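Local structure of acetone carboxylase alpha subunit (Xanthobacter autotrophicus Py2, 5M45) at residues 298-303 and 600-605; 525-530 and 612-617; 553-558 and 619-624; 564-569 and 594-599. The protein is the alpha subunit of a multi-chain carboxylase and a member of the hydantoinase B/oxoprolinase family. One frame throughout, in Å; residues are numbered along the deposited sequence.

Contact 1: 298-303 and 600-605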
loop_
_atom_site.group_PDB
_atom_site.type_symbol
_atom_site.label_atom_id
_atom_site.label_comp_id
_atom_site.label_asym_id
_atom_site.label_seq_id
_atom_site.Cartn_x
_atom_site.Cartn_y
_atom_site.Cartn_z
ATOM N N TYR A 298 -23.511 -0.896 9.362
ATOM C CA TYR A 298 -22.250 -0.437 9.963
ATOM C C TYR A 298 -22.434 0.262 11.308
ATOM O O TYR A 298 -21.445 0.592 11.960
ATOM C CB TYR A 298 -21.430 0.429 8.982
ATOM C CG TYR A 298 -20.432 -0.311 8.089
ATOM C CD1 TYR A 298 -20.655 -1.639 7.673
ATOM C CD2 TYR A 298 -19.274 0.319 7.645
ATOM C CE1 TYR A 298 -19.755 -2.296 6.841
ATOM C CE2 TYR A 298 -18.367 -0.327 6.820
ATOM C CZ TYR A 298 -18.605 -1.636 6.419
ATOM O OH TYR A 298 -17.720 -2.289 5.599
ATOM N N ALA A 299 -23.663 0.492 11.742
ATOM C CA ALA A 299 -23.916 1.071 13.081
ATOM C C ALA A 299 -23.600 0.106 14.237
ATOM O O ALA A 299 -23.278 0.569 15.336
ATOM C CB ALA A 299 -25.339 1.618 13.204
ATOM N N HIS A 300 -23.676 -1.210 13.983
ATOM C CA HIS A 300 -23.537 -2.227 15.038
ATOM C C HIS A 300 -22.122 -2.155 15.677
ATOM O O HIS A 300 -21.128 -1.912 14.977
ATOM C CB HIS A 300 -23.761 -3.641 14.431
ATOM C CG HIS A 300 -24.028 -4.718 15.433
ATOM N ND1 HIS A 300 -23.030 -5.384 16.098
ATOM C CD2 HIS A 300 -25.186 -5.299 15.834
ATOM C CE1 HIS A 300 -23.547 -6.313 16.886
ATOM N NE2 HIS A 300 -24.855 -6.271 16.757
ATOM N N GLU A 301 -22.045 -2.426 16.972
ATOM C CA GLU A 301 -20.769 -2.373 17.688
ATOM C C GLU A 301 -19.687 -3.359 17.202
ATOM O O GLU A 301 -18.506 -3.126 17.416
ATOM C CB GLU A 301 -20.965 -2.513 19.208
ATOM C CG GLU A 301 -21.469 -3.883 19.661
ATOM C CD GLU A 301 -21.323 -4.141 21.165
ATOM O OE1 GLU A 301 -22.172 -4.913 21.679
ATOM O OE2 GLU A 301 -20.349 -3.623 21.812
ATOM N N ASP A 302 -20.073 -4.456 16.551
ATOM C CA ASP A 302 -19.112 -5.447 16.055
ATOM C C ASP A 302 -18.529 -5.080 14.673
ATOM O O ASP A 302 -17.748 -5.851 14.133
ATOM C CB ASP A 302 -19.727 -6.862 16.052
ATOM C CG ASP A 302 -19.882 -7.443 17.470
ATOM O OD1 ASP A 302 -19.362 -6.815 18.428
ATOM O OD2 ASP A 302 -20.479 -8.551 17.632
ATOM N N VAL A 303 -18.910 -3.915 14.118
ATOM C CA VAL A 303 -18.217 -3.320 12.994
ATOM C C VAL A 303 -17.296 -2.192 13.540
ATOM O O VAL A 303 -17.738 -1.042 13.714
ATOM C CB VAL A 303 -19.184 -2.780 11.929
ATOM C CG1 VAL A 303 -18.432 -2.208 10.740
ATOM C CG2 VAL A 303 -20.123 -3.911 11.435
ATOM N N LYS A 600 -22.766 -15.933 19.966
ATOM C CA LYS A 600 -23.334 -14.850 19.174
ATOM C C LYS A 600 -24.225 -15.457 18.069
ATOM O O LYS A 600 -23.720 -16.140 17.166
ATOM C CB LYS A 600 -22.218 -13.980 18.589
ATOM C CG LYS A 600 -21.459 -13.221 19.692
ATOM C CD LYS A 600 -20.534 -12.149 19.117
ATOM C CE LYS A 600 -19.759 -11.429 20.215
ATOM N NZ LYS A 600 -18.986 -10.260 19.637
ATOM N N ARG A 601 -25.535 -15.272 18.194
ATOM C CA ARG A 601 -26.522 -15.785 17.247
ATOM C C ARG A 601 -27.485 -14.635 16.933
ATOM O O ARG A 601 -28.333 -14.292 17.783
ATOM C CB ARG A 601 -27.281 -16.990 17.853
ATOM C CG ARG A 601 -28.477 -17.483 17.044
ATOM C CD ARG A 601 -29.242 -18.635 17.689
ATOM N NE ARG A 601 -28.549 -19.934 17.627
ATOM C CZ ARG A 601 -28.478 -20.736 16.571
ATOM N NH1 ARG A 601 -27.841 -21.885 16.676
ATOM N NH2 ARG A 601 -29.005 -20.401 15.396
ATOM N N ASP A 602 -27.334 -14.013 15.765
ATOM C CA ASP A 602 -28.063 -12.767 15.475
ATOM C C ASP A 602 -28.057 -12.445 13.988
ATOM O O ASP A 602 -27.491 -13.219 13.199
ATOM C CB ASP A 602 -27.507 -11.597 16.326
ATOM C CG ASP A 602 -26.052 -11.270 16.036
ATOM O OD1 ASP A 602 -25.517 -11.570 14.958
ATOM O OD2 ASP A 602 -25.395 -10.662 16.912
ATOM N N LYS A 603 -28.663 -11.302 13.610
ATOM C CA LYS A 603 -28.707 -10.860 12.206
ATOM C C LYS A 603 -27.460 -10.122 11.672
ATOM O O LYS A 603 -27.457 -9.681 10.521
ATOM C CB LYS A 603 -29.932 -9.974 11.952
ATOM C CG LYS A 603 -31.299 -10.684 12.049
ATOM C CD LYS A 603 -31.531 -11.689 10.944
ATOM C CE LYS A 603 -31.548 -11.086 9.514
ATOM N NZ LYS A 603 -31.865 -12.113 8.479
ATOM N N GLN A 604 -26.401 -10.008 12.458
ATOM C CA GLN A 604 -25.261 -9.193 12.070
ATOM C C GLN A 604 -24.306 -9.987 11.149
ATOM O O GLN A 604 -23.341 -10.609 11.590
ATOM C CB GLN A 604 -24.562 -8.650 13.341
ATOM C CG GLN A 604 -23.525 -7.567 13.091
ATOM C CD GLN A 604 -24.098 -6.362 12.388
ATOM O OE1 GLN A 604 -25.245 -6.007 12.603
ATOM N NE2 GLN A 604 -23.297 -5.712 11.548
ATOM N N ALA A 605 -24.623 -9.972 9.858
ATOM C CA ALA A 605 -23.918 -10.798 8.870
ATOM C C ALA A 605 -22.635 -10.170 8.324
ATOM O O ALA A 605 -21.961 -10.770 7.487
ATOM C CB ALA A 605 -24.875 -11.165 7.737
HETATM O O HOH W 1 -26.432 -8.518 17.809
#
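His300 and Gln604 mark the nearest approach of the two backbones, 7.8 Å between CA atoms, where a type I beta turn from His300 to Val303 faces the end of strand 598-602. Gln604 lies flat over one face of the His300 imidazole: its CG sits 3.7 Å from the ring centroid, almost on the ring normal, as a CH-pi contact, and its amide plane is tilted 22° from the ring as the two side chains run antiparallel over one another. The bend at chi2 of Gln604 (58°) turns CD back over CB and CG of His300, OE1 comes within 3.3 Å of His300 CD2, and Gln604 NE2 is hydrogen-bonded to Ile606. The imidazole is fixed at its edge: ND1 accepts the backbone N of Asp302 close to the ring plane, and NE2 shares water 1 with Asp602 OD2. Beside it Lys600, extended beyond CG, reaches Asp302 tip to tip, and NZ forms a salt bridge with OD2 at 3.0 Å, approaching from above the carboxylate plane. NZ also pairs with Glu610, its stronger partner, while Arg559 of the adjacent strand pairs with both Asp302 and Asp602, so the like-charged carboxylates share one cation. Asp602 OD1 accepts the backbone N of Gln604 at 3.1 Å. This Asx turn, with the inverse gamma turn centred on Gln604, ends strand 598-602 and carries Gln604 to the loop after strand 286-297.

Contact 2: 525-530 and 612-617; sequences MVWNAK and FSDYDL
Asp614 receives two backbone N-H groups from the loop after strand 520-526: Ala529 N meets the syn lone pair of OD1 at 3.1 Å, and Asn528 N reaches OD2 on its syn side, 35° out of the carboxylate plane. Tyr615 runs alongside both Met525 and Trp527. Trp527 turns its edge toward the tyrosine face in an offset edge-to-face pair, planes at 82°, with CZ3 3.6 Å from Tyr615 CZ; Met525 SD comes to 3.8 Å from Tyr615 CD1, an oblique Met-aromatic contact. In the backbone Met525 and Leu617 form a non-hydrogen-bonded antiparallel pair, so strands 520-526 and 617-621 are neighbours in the five-stranded sheet. Beyond this pair Val526 stands opposite both Tyr615 and Asp616, a G1 beta bulge joined to the type II turn from Ser613 to Asp616: Val526 N donates to Asp616 O at 2.9 Å, and Tyr615 N to Val526 O at 3.0 Å. Val526 tucks CB against Ser613 O. Further out, water 2 joins Asp614 OD2 to Ala529 O, and water 3 joins that carbonyl to Asp614 N. Asp616 OD2 accepts Ser613 N across the turn and also bonds His563, while Trp527 NE1 donates to an acidic side chain of the chain of another protein.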
loop_
_atom_site.group_PDB
_atom_site.type_symbol
_atom_site.label_atom_id
_atom_site.label_comp_id
_atom_site.label_asym_id
_atom_site.label_seq_id
_atom_site.Cartn_x
_atom_site.Cartn_y
_atom_site.Cartn_z
ATOM N N MET A 525 -14.623 -25.863 13.514
ATOM C CA MET A 525 -13.978 -25.726 14.819
ATOM C C MET A 525 -12.549 -25.252 14.592
ATOM O O MET A 525 -11.824 -25.824 13.782
ATOM C CB MET A 525 -13.975 -27.048 15.591
ATOM C CG MET A 525 -13.551 -26.884 17.056
ATOM S SD MET A 525 -13.696 -28.354 18.146
ATOM C CE MET A 525 -12.259 -29.249 17.573
ATOM N N VAL A 526 -12.128 -24.220 15.321
ATOM C CA VAL A 526 -10.734 -23.722 15.232
ATOM C C VAL A 526 -9.773 -24.795 15.783
ATOM O O VAL A 526 -10.014 -25.390 16.843
ATOM C CB VAL A 526 -10.598 -22.377 15.960
ATOM C CG1 VAL A 526 -9.171 -21.842 15.885
ATOM C CG2 VAL A 526 -11.548 -21.326 15.346
ATOM N N TRP A 527 -8.680 -25.056 15.059
ATOM C CA TRP A 527 -7.779 -26.152 15.393
ATOM C C TRP A 527 -6.341 -25.951 14.835
ATOM O O TRP A 527 -6.146 -25.852 13.611
ATOM C CB TRP A 527 -8.362 -27.478 14.868
ATOM C CG TRP A 527 -7.486 -28.652 15.177
ATOM C CD1 TRP A 527 -6.655 -29.337 14.317
ATOM C CD2 TRP A 527 -7.312 -29.236 16.460
ATOM N NE1 TRP A 527 -5.983 -30.324 15.006
ATOM C CE2 TRP A 527 -6.358 -30.274 16.324
ATOM C CE3 TRP A 527 -7.832 -28.945 17.727
ATOM C CZ2 TRP A 527 -5.961 -31.067 17.404
ATOM C CZ3 TRP A 527 -7.448 -29.732 18.805
ATOM C CH2 TRP A 527 -6.482 -30.767 18.644
ATOM N N ASN A 528 -5.353 -25.988 15.739
ATOM C CA ASN A 528 -3.939 -25.751 15.415
ATOM C C ASN A 528 -3.677 -24.306 14.884
ATOM O O ASN A 528 -2.744 -24.086 14.087
ATOM C CB ASN A 528 -3.424 -26.843 14.464
ATOM C CG ASN A 528 -1.949 -27.188 14.669
ATOM O OD1 ASN A 528 -1.258 -26.604 15.474
ATOM N ND2 ASN A 528 -1.460 -28.163 13.899
ATOM N N ALA A 529 -4.502 -23.358 15.304
ATOM C CA ALA A 529 -4.301 -21.916 15.038
ATOM C C ALA A 529 -3.689 -21.224 16.270
ATOM O O ALA A 529 -3.925 -21.653 17.419
ATOM C CB ALA A 529 -5.642 -21.241 14.705
ATOM N N LYS A 530 -2.949 -20.134 16.042
ATOM C CA LYS A 530 -2.407 -19.305 17.115
ATOM C C LYS A 530 -2.585 -17.826 16.787
ATOM O O LYS A 530 -2.485 -17.413 15.615
ATOM C CB LYS A 530 -0.906 -19.587 17.338
ATOM C CG LYS A 530 -0.590 -21.066 17.601
ATOM C CD LYS A 530 -0.229 -21.767 16.280
ATOM C CE LYS A 530 -0.293 -23.296 16.456
ATOM N NZ LYS A 530 0.011 -24.010 15.213
ATOM N N PHE A 612 -10.481 -15.422 18.015
ATOM C CA PHE A 612 -10.955 -16.799 18.189
ATOM C C PHE A 612 -9.768 -17.667 18.684
ATOM O O PHE A 612 -8.577 -17.419 18.333
ATOM C CB PHE A 612 -11.476 -17.431 16.869
ATOM C CG PHE A 612 -12.874 -17.023 16.443
ATOM C CD1 PHE A 612 -13.147 -15.711 16.019
ATOM C CD2 PHE A 612 -13.889 -17.966 16.334
ATOM C CE1 PHE A 612 -14.408 -15.347 15.598
ATOM C CE2 PHE A 612 -15.175 -17.598 15.912
ATOM C CZ PHE A 612 -15.439 -16.290 15.551
ATOM N N SER A 613 -10.088 -18.718 19.434
ATOM C CA SER A 613 -9.104 -19.710 19.890
ATOM C C SER A 613 -9.512 -21.115 19.499
ATOM O O SER A 613 -10.681 -21.374 19.225
ATOM C CB SER A 613 -9.000 -19.730 21.406
ATOM O OG SER A 613 -8.797 -18.427 21.896
ATOM N N ASP A 614 -8.548 -22.044 19.597
ATOM C CA ASP A 614 -8.825 -23.460 19.384
ATOM C C ASP A 614 -10.035 -23.905 20.225
ATOM O O ASP A 614 -10.183 -23.499 21.395
ATOM C CB ASP A 614 -7.619 -24.347 19.703
ATOM C CG ASP A 614 -6.594 -24.439 18.564
ATOM O OD1 ASP A 614 -6.622 -23.614 17.601
ATOM O OD2 ASP A 614 -5.697 -25.353 18.661
ATOM N N TYR A 615 -10.888 -24.713 19.579
ATOM C CA TYR A 615 -12.159 -25.258 20.086
ATOM C C TYR A 615 -13.382 -24.297 19.986
ATOM O O TYR A 615 -14.501 -24.705 20.287
ATOM C CB TYR A 615 -12.027 -25.881 21.500
ATOM C CG TYR A 615 -11.066 -27.054 21.568
ATOM C CD1 TYR A 615 -11.480 -28.331 21.265
ATOM C CD2 TYR A 615 -9.751 -26.889 22.034
ATOM C CE1 TYR A 615 -10.639 -29.423 21.383
ATOM C CE2 TYR A 615 -8.870 -27.963 22.159
ATOM C CZ TYR A 615 -9.330 -29.239 21.826
ATOM O OH TYR A 615 -8.518 -30.348 21.922
ATOM N N ASP A 616 -13.176 -23.064 19.538
ATOM C CA ASP A 616 -14.278 -22.148 19.177
ATOM C C ASP A 616 -14.955 -22.591 17.861
ATOM O O ASP A 616 -14.343 -23.326 17.040
ATOM C CB ASP A 616 -13.795 -20.689 19.060
ATOM C CG ASP A 616 -13.413 -20.044 20.401
ATOM O OD1 ASP A 616 -13.579 -20.648 21.489
ATOM O OD2 ASP A 616 -12.939 -18.865 20.359
ATOM N N LEU A 617 -16.216 -22.155 17.676
ATOM C CA LEU A 617 -17.037 -22.557 16.525
ATOM C C LEU A 617 -17.433 -21.380 15.652
ATOM O O LEU A 617 -17.656 -20.288 16.155
ATOM C CB LEU A 617 -18.311 -23.252 16.996
ATOM C CG LEU A 617 -18.177 -24.570 17.762
ATOM C CD1 LEU A 617 -19.554 -25.048 18.206
ATOM C CD2 LEU A 617 -17.467 -25.644 16.951
HETATM O O HOH W 2 -3.353 -24.153 18.505
HETATM O O HOH W 3 -5.844 -20.814 19.140
#

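Contact 3: 553-558 and 619-624; sequences PAASGY and LNYMRG
Tyr621 reaches from strand 617-621 to the chain at 553-558, which runs in roughly the opposite direction. With CG anti to the backbone N (chi1 159°), the ring leaves CB to pass Tyr558: Tyr621 CD2 lies 3.7 Å from Tyr558 CE1, and Tyr621 CE2 is equally far from Tyr558 CD1, the planes 48° apart. Tyr621 CE2 also nears Gly557 CA and Ser556 O. At the tip, OH donates to Ser556 O at 2.9 Å from above the carbonyl plane, touches Ala555 CB, and accepts from water 4, which also links Ala555 O to Gly624 N. Over one face of this ring, toward the rim, lies Arg623 NH1; the guanidinium is itself faced by Gly557 CA, 3.7 Å from Arg623 CZ, and NH2 bonds Asn539 O. Tyr558 OH rests 3.6 Å from Leu619 CD2 and bonds Asp582. The phenol thus serves as donor and acceptor at once, and two buried carbonyls each receive a hydrogen bond, Ser556 O from the phenol and Ala555 O from its water.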
loop_
_atom_site.group_PDB
_atom_site.type_symbol
_atom_site.label_atom_id
_atom_site.label_comp_id
_atom_site.label_asym_id
_atom_site.label_seq_id
_atom_site.Cartn_x
_atom_site.Cartn_y
_atom_site.Cartn_z
ATOM N N PRO A 553 -38.358 -14.523 -2.529
ATOM C CA PRO A 553 -36.905 -14.462 -2.390
ATOM C C PRO A 553 -36.363 -15.654 -1.578
ATOM O O PRO A 553 -37.065 -16.181 -0.710
ATOM C CB PRO A 553 -36.675 -13.183 -1.568
ATOM C CG PRO A 553 -37.957 -12.403 -1.647
ATOM C CD PRO A 553 -39.018 -13.439 -1.773
ATOM N N ALA A 554 -35.116 -16.024 -1.842
ATOM C CA ALA A 554 -34.381 -16.900 -0.932
ATOM C C ALA A 554 -34.348 -16.312 0.484
ATOM O O ALA A 554 -34.546 -15.103 0.679
ATOM C CB ALA A 554 -32.954 -17.080 -1.423
ATOM N N ALA A 555 -34.029 -17.163 1.465
ATOM C CA ALA A 555 -33.745 -16.707 2.829
ATOM C C ALA A 555 -32.580 -15.721 2.858
ATOM O O ALA A 555 -31.704 -15.778 1.996
ATOM C CB ALA A 555 -33.436 -17.895 3.724
ATOM N N SER A 556 -32.572 -14.840 3.867
ATOM C CA SER A 556 -31.500 -13.876 4.110
ATOM C C SER A 556 -30.485 -14.462 5.122
ATOM O O SER A 556 -30.600 -15.626 5.508
ATOM C CB SER A 556 -32.100 -12.531 4.568
ATOM O OG SER A 556 -32.752 -12.620 5.837
ATOM N N GLY A 557 -29.494 -13.669 5.537
ATOM C CA GLY A 557 -28.341 -14.195 6.282
ATOM C C GLY A 557 -28.420 -13.978 7.777
ATOM O O GLY A 557 -29.183 -13.126 8.259
ATOM N N TYR A 558 -27.630 -14.764 8.509
ATOM C CA TYR A 558 -27.428 -14.602 9.933
ATOM C C TYR A 558 -26.054 -15.164 10.337
ATOM O O TYR A 558 -25.397 -15.844 9.560
ATOM C CB TYR A 558 -28.567 -15.245 10.750
ATOM C CG TYR A 558 -28.566 -16.779 10.745
ATOM C CD1 TYR A 558 -29.159 -17.499 9.719
ATOM C CD2 TYR A 558 -27.949 -17.501 11.767
ATOM C CE1 TYR A 558 -29.149 -18.898 9.708
ATOM C CE2 TYR A 558 -27.929 -18.916 11.761
ATOM C CZ TYR A 558 -28.522 -19.610 10.737
ATOM O OH TYR A 558 -28.495 -21.016 10.724
ATOM N N LEU A 619 -20.067 -20.837 12.078
ATOM C CA LEU A 619 -20.989 -21.387 11.042
ATOM C C LEU A 619 -20.821 -20.650 9.714
ATOM O O LEU A 619 -21.069 -19.457 9.659
ATOM C CB LEU A 619 -22.456 -21.312 11.506
ATOM C CG LEU A 619 -23.512 -21.823 10.515
ATOM C CD1 LEU A 619 -23.386 -23.322 10.342
ATOM C CD2 LEU A 619 -24.940 -21.480 10.959
ATOM N N ASN A 620 -20.411 -21.353 8.662
ATOM C CA ASN A 620 -20.390 -20.832 7.282
ATOM C C ASN A 620 -21.681 -21.197 6.538
ATOM O O ASN A 620 -21.949 -22.380 6.282
ATOM C CB ASN A 620 -19.173 -21.382 6.497
ATOM C CG ASN A 620 -18.712 -20.441 5.384
ATOM O OD1 ASN A 620 -18.879 -19.245 5.483
ATOM N ND2 ASN A 620 -18.129 -20.995 4.318
ATOM N N TYR A 621 -22.494 -20.197 6.207
ATOM C CA TYR A 621 -23.836 -20.396 5.605
ATOM C C TYR A 621 -23.841 -19.781 4.197
ATOM O O TYR A 621 -23.683 -18.550 4.036
ATOM C CB TYR A 621 -24.917 -19.779 6.559
ATOM C CG TYR A 621 -26.300 -19.402 5.984
ATOM C CD1 TYR A 621 -26.858 -20.032 4.860
ATOM C CD2 TYR A 621 -27.077 -18.422 6.627
ATOM C CE1 TYR A 621 -28.117 -19.657 4.356
ATOM C CE2 TYR A 621 -28.349 -18.057 6.135
ATOM C CZ TYR A 621 -28.843 -18.662 4.994
ATOM O OH TYR A 621 -30.072 -18.266 4.509
ATOM N N MET A 622 -24.034 -20.637 3.191
ATOM C CA MET A 622 -24.143 -20.211 1.781
ATOM C C MET A 622 -25.606 -20.046 1.355
ATOM O O MET A 622 -26.448 -20.907 1.647
ATOM C CB MET A 622 -23.449 -21.222 0.844
ATOM C CG MET A 622 -21.947 -21.010 0.688
ATOM S SD MET A 622 -20.925 -20.920 2.186
ATOM C CE MET A 622 -21.152 -22.570 2.836
ATOM N N ARG A 623 -25.899 -18.965 0.643
ATOM C CA ARG A 623 -27.307 -18.619 0.340
ATOM C C ARG A 623 -27.966 -19.437 -0.780
ATOM O O ARG A 623 -27.301 -19.970 -1.681
ATOM C CB ARG A 623 -27.427 -17.134 -0.056
ATOM C CG ARG A 623 -26.704 -16.093 0.810
ATOM C CD ARG A 623 -27.088 -16.131 2.283
ATOM N NE ARG A 623 -26.477 -14.983 2.996
ATOM C CZ ARG A 623 -25.578 -15.036 3.979
ATOM N NH1 ARG A 623 -25.119 -16.176 4.486
ATOM N NH2 ARG A 623 -25.146 -13.896 4.506
ATOM N N GLY A 624 -29.286 -19.494 -0.710
ATOM C CA GLY A 624 -30.121 -20.056 -1.752
ATOM C C GLY A 624 -30.477 -19.038 -2.831
ATOM O O GLY A 624 -30.110 -17.851 -2.760
HETATM O O HOH W 4 -30.583 -18.301 1.676
HETATM O O HOH W 5 -23.816 -15.569 7.304
HETATM O O HOH W 6 -23.666 -18.046 10.660
#

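Contact 4: 564-569 and 594-599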
loop_
_atom_site.group_PDB
_atom_site.type_symbol
_atom_site.label_atom_id
_atom_site.label_comp_id
_atom_site.label_asym_id
_atom_site.label_seq_id
_atom_site.Cartn_x
_atom_site.Cartn_y
_atom_site.Cartn_z
ATOM N N LYS A 564 -15.189 -19.766 24.079
ATOM C CA LYS A 564 -15.052 -20.433 25.380
ATOM C C LYS A 564 -16.025 -21.597 25.526
ATOM O O LYS A 564 -16.763 -21.696 26.508
ATOM C CB LYS A 564 -15.287 -19.434 26.505
ATOM C CG LYS A 564 -14.385 -18.218 26.473
ATOM C CD LYS A 564 -15.066 -17.072 27.234
ATOM C CE LYS A 564 -14.078 -16.124 27.916
ATOM N NZ LYS A 564 -12.797 -15.900 27.172
ATOM N N THR A 565 -16.006 -22.458 24.511
ATOM C CA THR A 565 -16.991 -23.540 24.358
ATOM C C THR A 565 -16.863 -24.674 25.374
ATOM O O THR A 565 -17.843 -25.407 25.597
ATOM C CB THR A 565 -16.866 -24.185 22.956
ATOM O OG1 THR A 565 -15.559 -24.741 22.804
ATOM C CG2 THR A 565 -17.131 -23.149 21.855
ATOM N N ASN A 566 -15.659 -24.845 25.933
ATOM C CA ASN A 566 -15.305 -26.006 26.770
ATOM C C ASN A 566 -15.322 -27.333 25.978
ATOM O O ASN A 566 -15.425 -28.414 26.573
ATOM C CB ASN A 566 -16.213 -26.074 28.010
ATOM C CG ASN A 566 -15.625 -26.936 29.138
ATOM O OD1 ASN A 566 -14.425 -26.954 29.380
ATOM N ND2 ASN A 566 -16.505 -27.669 29.827
ATOM N N LEU A 567 -15.192 -27.274 24.650
ATOM C CA LEU A 567 -15.310 -28.499 23.835
ATOM C C LEU A 567 -14.199 -29.521 24.093
ATOM O O LEU A 567 -14.434 -30.696 23.930
ATOM C CB LEU A 567 -15.442 -28.196 22.332
ATOM C CG LEU A 567 -16.895 -27.927 21.885
ATOM C CD1 LEU A 567 -16.918 -27.252 20.503
ATOM C CD2 LEU A 567 -17.719 -29.229 21.889
ATOM N N LYS A 568 -12.996 -29.087 24.483
ATOM C CA LYS A 568 -11.935 -30.069 24.801
ATOM C C LYS A 568 -12.426 -31.090 25.866
ATOM O O LYS A 568 -12.299 -32.289 25.690
ATOM C CB LYS A 568 -10.656 -29.388 25.258
ATOM C CG LYS A 568 -9.524 -30.367 25.452
ATOM C CD LYS A 568 -8.219 -29.700 25.842
ATOM C CE LYS A 568 -7.271 -30.787 26.291
ATOM N NZ LYS A 568 -5.915 -30.617 25.718
ATOM N N GLU A 569 -13.008 -30.572 26.939
ATOM C CA GLU A 569 -13.531 -31.400 28.037
ATOM C C GLU A 569 -14.808 -32.155 27.627
ATOM O O GLU A 569 -14.976 -33.324 28.010
ATOM C CB GLU A 569 -13.781 -30.537 29.274
ATOM C CG GLU A 569 -14.068 -31.266 30.576
ATOM C CD GLU A 569 -13.097 -32.467 30.782
ATOM O OE1 GLU A 569 -13.583 -33.660 30.727
ATOM O OE2 GLU A 569 -11.843 -32.223 30.942
ATOM N N LEU A 594 -23.771 -26.354 24.873
ATOM C CA LEU A 594 -22.635 -25.523 25.224
ATOM C C LEU A 594 -23.025 -24.545 26.341
ATOM O O LEU A 594 -22.996 -23.333 26.142
ATOM C CB LEU A 594 -22.171 -24.739 23.989
ATOM C CG LEU A 594 -21.817 -25.545 22.730
ATOM C CD1 LEU A 594 -21.500 -24.611 21.565
ATOM C CD2 LEU A 594 -20.644 -26.489 22.965
ATOM N N PRO A 595 -23.369 -25.085 27.540
ATOM C CA PRO A 595 -23.848 -24.232 28.638
ATOM C C PRO A 595 -22.841 -23.171 29.113
ATOM O O PRO A 595 -23.260 -22.186 29.687
ATOM C CB PRO A 595 -24.169 -25.244 29.762
ATOM C CG PRO A 595 -23.272 -26.423 29.476
ATOM C CD PRO A 595 -23.226 -26.488 27.968
ATOM N N ASP A 596 -21.532 -23.366 28.907
ATOM C CA ASP A 596 -20.529 -22.370 29.358
ATOM C C ASP A 596 -20.095 -21.367 28.267
ATOM O O ASP A 596 -19.321 -20.468 28.543
ATOM C CB ASP A 596 -19.295 -23.065 29.933
ATOM C CG ASP A 596 -19.639 -23.967 31.145
ATOM O OD1 ASP A 596 -20.384 -23.529 32.034
ATOM O OD2 ASP A 596 -19.180 -25.132 31.216
ATOM N N ALA A 597 -20.569 -21.524 27.033
ATOM C CA ALA A 597 -20.063 -20.717 25.928
ATOM C C ALA A 597 -20.629 -19.288 25.873
ATOM O O ALA A 597 -21.737 -19.034 26.328
ATOM C CB ALA A 597 -20.349 -21.424 24.606
ATOM N N GLN A 598 -19.849 -18.381 25.302
ATOM C CA GLN A 598 -20.333 -17.069 24.851
ATOM C C GLN A 598 -20.795 -17.261 23.398
ATOM O O GLN A 598 -19.955 -17.438 22.516
ATOM C CB GLN A 598 -19.218 -16.015 24.926
ATOM C CG GLN A 598 -19.715 -14.607 24.609
ATOM C CD GLN A 598 -18.778 -13.638 23.775
ATOM O OE1 GLN A 598 -17.614 -13.919 23.391
ATOM N NE2 GLN A 598 -19.328 -12.446 23.535
ATOM N N ILE A 599 -22.114 -17.246 23.157
ATOM C CA ILE A 599 -22.670 -17.485 21.833
ATOM C C ILE A 599 -23.143 -16.178 21.215
ATOM O O ILE A 599 -23.856 -15.418 21.856
ATOM C CB ILE A 599 -23.852 -18.477 21.884
ATOM C CG1 ILE A 599 -23.365 -19.835 22.396
ATOM C CG2 ILE A 599 -24.534 -18.607 20.507
ATOM C CD1 ILE A 599 -24.433 -20.863 22.596
HETATM O O HOH W 7 -20.066 -25.349 27.249
HETATM O O HOH W 8 -19.472 -27.089 29.553
#
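Leu567 and Leu594 meet methyl to methyl where helix 567-573 starts beside a type I beta turn, Leu594 to Ala597, that leads into strand 598-602 of the five-stranded antiparallel sheet. The apolar contacts are few. Leu594 CD2 lies 4.1 Å from Leu567 CD2, and both leucines also pack on Leu617 of the sheet. Ala597 adds CB against Thr565 CA, 4.0 Å away. In a separate van der Waals contact, Leu594 CD2 rests against the Thr565 carbonyl, 4.0 Å from Thr565 O. Among backbone contacts, Ala597 CA points its hydrogen at Lys564 O in a CA-H...O contact of 3.5 Å, and the turn is closed by Ala597 N donating to Leu594 O. Of the polar side chains, Thr565 OG1 accepts from Leu567 N, an ST turn just ahead of the helix, and is hydrogen-bonded to Tyr615 O. Water carries the polar link between the segments. Water 7 donates to Thr565 O at 2.8 Å and accepts from Asp596 N. Asn566 and Asp596 lie side by side, their amide and carboxylate planes 61° apart. Water 8 joins them, accepting from Asn566 ND2 and donating to Asp596 OD2 at 2.6 Å.

From the N terminus, 298-303 is met first; it waits 297 residues for 600-605, so contact 1 closes the longest loop and ties the region after strand 286-297 to strand 598-602. Next come 525-530 and 553-558, whose partners 612-617 and 619-624 follow 600-605; contacts 2 and 3 therefore cross contact 1 and each other. Contact 4, between 564-569 and 594-599, closes a short loop that lies within the other three. All four reach the same five-stranded sheet. Contacts 2 and 4 touch through Tyr615 and Thr565, contacts 1 and 3 through Lys603 and Gly557, while 594-599 runs straight into 600-605.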